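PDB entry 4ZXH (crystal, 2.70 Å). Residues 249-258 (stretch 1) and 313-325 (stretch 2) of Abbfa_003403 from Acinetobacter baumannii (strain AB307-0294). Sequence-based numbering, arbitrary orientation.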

# COMPACT_ATOMS: atom_id res chain seq x y z
N LYS A 249 3.93 27.44 -32.66
CA LYS A 249 3.33 28.44 -33.54
C LYS A 249 2.59 27.79 -34.71
O LYS A 249 1.67 28.39 -35.27
CB LYS A 249 4.41 29.40 -34.04
N ASP A 250 2.99 26.57 -35.07
CA ASP A 250 2.37 25.83 -36.18
C ASP A 250 1.07 25.14 -35.76
O ASP A 250 0.41 24.48 -36.56
CB ASP A 250 3.35 24.80 -36.76
N TYR A 251 0.73 25.30 -34.48
CA TYR A 251 -0.56 24.91 -33.94
C TYR A 251 -1.22 26.13 -33.31
O TYR A 251 -0.71 27.25 -33.42
CB TYR A 251 -0.42 23.81 -32.88
CG TYR A 251 0.26 22.53 -33.32
CD1 TYR A 251 0.27 22.12 -34.64
CD2 TYR A 251 0.87 21.70 -32.38
CE1 TYR A 251 0.89 20.93 -35.02
CE2 TYR A 251 1.48 20.51 -32.74
CZ TYR A 251 1.49 20.13 -34.06
OH TYR A 251 2.11 18.95 -34.41
N GLU A 252 -2.35 25.93 -32.64
CA GLU A 252 -2.98 27.01 -31.88
C GLU A 252 -2.24 27.18 -30.55
O GLU A 252 -2.21 28.26 -29.96
CB GLU A 252 -4.46 26.72 -31.63
N ILE A 253 -1.61 26.09 -30.12
CA ILE A 253 -1.13 25.89 -28.76
C ILE A 253 -0.01 26.81 -28.26
O ILE A 253 0.68 27.46 -29.03
CB ILE A 253 -0.61 24.49 -28.61
CG1 ILE A 253 0.68 24.36 -29.42
CG2 ILE A 253 -1.62 23.50 -29.13
CD1 ILE A 253 1.51 23.21 -29.03
N THR A 254 0.15 26.80 -26.94
CA THR A 254 1.26 27.46 -26.27
C THR A 254 2.41 26.49 -26.10
O THR A 254 2.23 25.27 -26.22
CB THR A 254 0.84 28.00 -24.89
OG1 THR A 254 0.34 26.93 -24.08
CG2 THR A 254 -0.24 29.05 -25.06
N LEU A 255 3.59 27.01 -25.81
CA LEU A 255 4.75 26.15 -25.56
C LEU A 255 4.50 25.25 -24.35
O LEU A 255 4.90 24.08 -24.34
CB LEU A 255 6.00 27.00 -25.36
CG LEU A 255 7.29 26.24 -25.08
CD1 LEU A 255 7.58 25.20 -26.17
CD2 LEU A 255 8.44 27.23 -24.94
N PHE A 256 3.85 25.81 -23.33
CA PHE A 256 3.50 25.04 -22.14
C PHE A 256 2.64 23.87 -22.53
O PHE A 256 2.85 22.75 -22.06
CB PHE A 256 2.75 25.90 -21.12
CG PHE A 256 2.10 25.08 -20.03
CD1 PHE A 256 2.87 24.40 -19.11
CD2 PHE A 256 0.72 24.99 -19.95
CE1 PHE A 256 2.28 23.63 -18.12
CE2 PHE A 256 0.13 24.23 -18.95
CZ PHE A 256 0.92 23.55 -18.04
N GLY A 257 1.66 24.13 -23.39
CA GLY A 257 0.76 23.09 -23.85
C GLY A 257 1.50 22.01 -24.61
O GLY A 257 1.18 20.83 -24.50
N LEU A 258 2.50 22.41 -25.38
CA LEU A 258 3.22 21.45 -26.21
C LEU A 258 3.98 20.47 -25.34
O LEU A 258 3.94 19.27 -25.56
CB LEU A 258 4.17 22.17 -27.16
CG LEU A 258 4.89 21.35 -28.22
CD1 LEU A 258 3.90 20.54 -29.02
CD2 LEU A 258 5.67 22.28 -29.13
N LEU A 313 0.06 13.35 -33.32
CA LEU A 313 0.57 14.25 -32.28
C LEU A 313 -0.01 15.65 -32.43
O LEU A 313 -0.21 16.34 -31.45
CB LEU A 313 2.09 14.35 -32.32
CG LEU A 313 2.90 13.07 -32.22
CD1 LEU A 313 4.38 13.41 -32.27
CD2 LEU A 313 2.53 12.31 -30.96
N ARG A 314 -0.26 16.06 -33.68
CA ARG A 314 -0.90 17.35 -33.91
C ARG A 314 -2.26 17.33 -33.26
O ARG A 314 -2.56 18.14 -32.37
CB ARG A 314 -1.02 17.66 -35.41
CG ARG A 314 -1.84 18.92 -35.71
CD ARG A 314 -1.97 19.17 -37.20
NE ARG A 314 -0.68 19.20 -37.88
CZ ARG A 314 -0.00 20.31 -38.18
NH1 ARG A 314 -0.48 21.51 -37.87
NH2 ARG A 314 1.17 20.22 -38.81
N GLN A 315 -3.09 16.39 -33.69
CA GLN A 315 -4.43 16.26 -33.18
C GLN A 315 -4.45 16.19 -31.65
O GLN A 315 -5.16 16.95 -31.00
CB GLN A 315 -5.10 15.03 -33.79
CG GLN A 315 -5.32 15.15 -35.29
CD GLN A 315 -5.92 13.89 -35.88
OE1 GLN A 315 -5.67 12.78 -35.40
NE2 GLN A 315 -6.72 14.05 -36.93
N PHE A 316 -3.64 15.30 -31.09
CA PHE A 316 -3.59 15.11 -29.64
C PHE A 316 -3.08 16.34 -28.89
O PHE A 316 -3.60 16.68 -27.82
CB PHE A 316 -2.72 13.90 -29.30
CG PHE A 316 -2.49 13.73 -27.84
CD1 PHE A 316 -3.50 13.23 -27.02
CD2 PHE A 316 -1.28 14.08 -27.26
CE1 PHE A 316 -3.30 13.09 -25.67
CE2 PHE A 316 -1.07 13.94 -25.91
CZ PHE A 316 -2.09 13.44 -25.11
N THR A 317 -2.05 17.01 -29.41
CA THR A 317 -1.58 18.24 -28.80
C THR A 317 -2.71 19.27 -28.74
O THR A 317 -2.89 19.95 -27.73
CB THR A 317 -0.39 18.85 -29.56
OG1 THR A 317 0.68 17.91 -29.62
CG2 THR A 317 0.09 20.08 -28.85
N GLN A 318 -3.48 19.38 -29.83
CA GLN A 318 -4.63 20.28 -29.85
C GLN A 318 -5.69 19.85 -28.82
O GLN A 318 -6.30 20.69 -28.15
CB GLN A 318 -5.24 20.34 -31.26
CG GLN A 318 -4.31 20.97 -32.31
CD GLN A 318 -4.95 21.13 -33.68
OE1 GLN A 318 -5.52 20.18 -34.24
NE2 GLN A 318 -4.85 22.33 -34.24
N GLN A 319 -5.87 18.54 -28.68
CA GLN A 319 -6.81 17.97 -27.71
C GLN A 319 -6.45 18.41 -26.28
O GLN A 319 -7.33 18.72 -25.47
CB GLN A 319 -6.81 16.44 -27.86
CG GLN A 319 -7.70 15.64 -26.90
CD GLN A 319 -7.86 14.18 -27.35
OE1 GLN A 319 -7.73 13.86 -28.55
NE2 GLN A 319 -8.14 13.28 -26.39
N VAL A 320 -5.16 18.47 -25.99
CA VAL A 320 -4.70 18.83 -24.65
C VAL A 320 -4.88 20.33 -24.43
O VAL A 320 -5.39 20.76 -23.40
CB VAL A 320 -3.22 18.44 -24.42
CG1 VAL A 320 -2.67 19.11 -23.18
CG2 VAL A 320 -3.09 16.92 -24.31
N GLN A 321 -4.49 21.11 -25.43
CA GLN A 321 -4.62 22.55 -25.33
C GLN A 321 -6.07 22.93 -25.05
O GLN A 321 -6.35 23.83 -24.26
CB GLN A 321 -4.12 23.24 -26.60
CG GLN A 321 -4.10 24.75 -26.51
CD GLN A 321 -3.17 25.25 -25.42
OE1 GLN A 321 -1.95 25.08 -25.50
NE2 GLN A 321 -3.75 25.86 -24.39
N GLU A 322 -7.01 22.21 -25.67
CA GLU A 322 -8.43 22.48 -25.48
C GLU A 322 -8.92 22.04 -24.09
O GLU A 322 -9.71 22.75 -23.47
CB GLU A 322 -9.26 21.79 -26.58
CG GLU A 322 -10.78 22.00 -26.48
CD GLU A 322 -11.24 23.46 -26.63
OE1 GLU A 322 -10.40 24.36 -26.90
OE2 GLU A 322 -12.46 23.70 -26.50
N GLN A 323 -8.47 20.90 -23.59
CA GLN A 323 -8.93 20.50 -22.27
C GLN A 323 -8.26 21.38 -21.22
O GLN A 323 -8.80 21.62 -20.15
CB GLN A 323 -8.67 19.02 -22.00
CG GLN A 323 -9.33 18.54 -20.73
CD GLN A 323 -9.29 17.04 -20.60
OE1 GLN A 323 -9.40 16.32 -21.60
NE2 GLN A 323 -9.12 16.56 -19.36
N LEU A 324 -7.07 21.87 -21.55
CA LEU A 324 -6.39 22.82 -20.68
C LEU A 324 -7.18 24.15 -20.65
O LEU A 324 -7.44 24.70 -19.57
CB LEU A 324 -4.96 23.03 -21.16
CG LEU A 324 -4.04 23.82 -20.24
CD1 LEU A 324 -3.77 23.03 -18.98
CD2 LEU A 324 -2.75 24.18 -20.94
N ARG A 325 -7.60 24.63 -21.83
CA ARG A 325 -8.33 25.90 -21.91
C ARG A 325 -9.62 25.85 -21.11
O ARG A 325 -9.93 26.78 -20.36
CB ARG A 325 -8.64 26.28 -23.37
CG ARG A 325 -9.51 27.54 -23.50
CD ARG A 325 -9.75 27.97 -24.94
NE ARG A 325 -10.68 27.11 -25.65
CZ ARG A 325 -11.99 27.34 -25.76
NH1 ARG A 325 -12.53 28.41 -25.19
NH2 ARG A 325 -12.76 26.49 -26.42

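The start of a helix leaves backbone NH groups without partners, and a neighbouring helix can help to satisfy them, as this pair illustrates. Stretch 2 is helical throughout, whereas stretch 1 is loop or turn from Asp-250 to Thr-254, and a helix starts at Leu-255. The backbones come nearest where Gly-257 CA lies 5.6 Å from Gln-321 CA. Thr-254 is the N-cap: its OG1 accepts a hydrogen bond from Gly-257 N at 3.2 Å.

Gln-321 completes the arrangement. With chi1 t and chi2 p, its side chain brings OE1 to 3.1 Å from Thr-254 N in a nearly linear hydrogen bond, while Thr-254 OG1 donates to the same OE1 at 3.3 Å. Glycine suits position 257, since an ideal CB there would lie only 2.3 Å from Gln-321 OE1.

Apolar contacts lie to both sides of this polar centre. Phe-256 CE2, on the ring edge, meets Leu-324 CD2 at 3.5 Å. Towards the start of stretch 2, Thr-317 CG2 packs 3.4 Å from Ile-253 CD1 and 3.8 Å from Leu-258 CD1; its buried hydroxyl is satisfied within its own helix, OG1 donating to Leu-313 O at 2.6 Å. Farther out, Tyr-251 presents its ring edge to the guanidinium face of Arg-314, CE1 to NH1 3.2 Å, and Arg-314 NH1 adds a weak hydrogen bond to Asp-250 O at 3.4 Å.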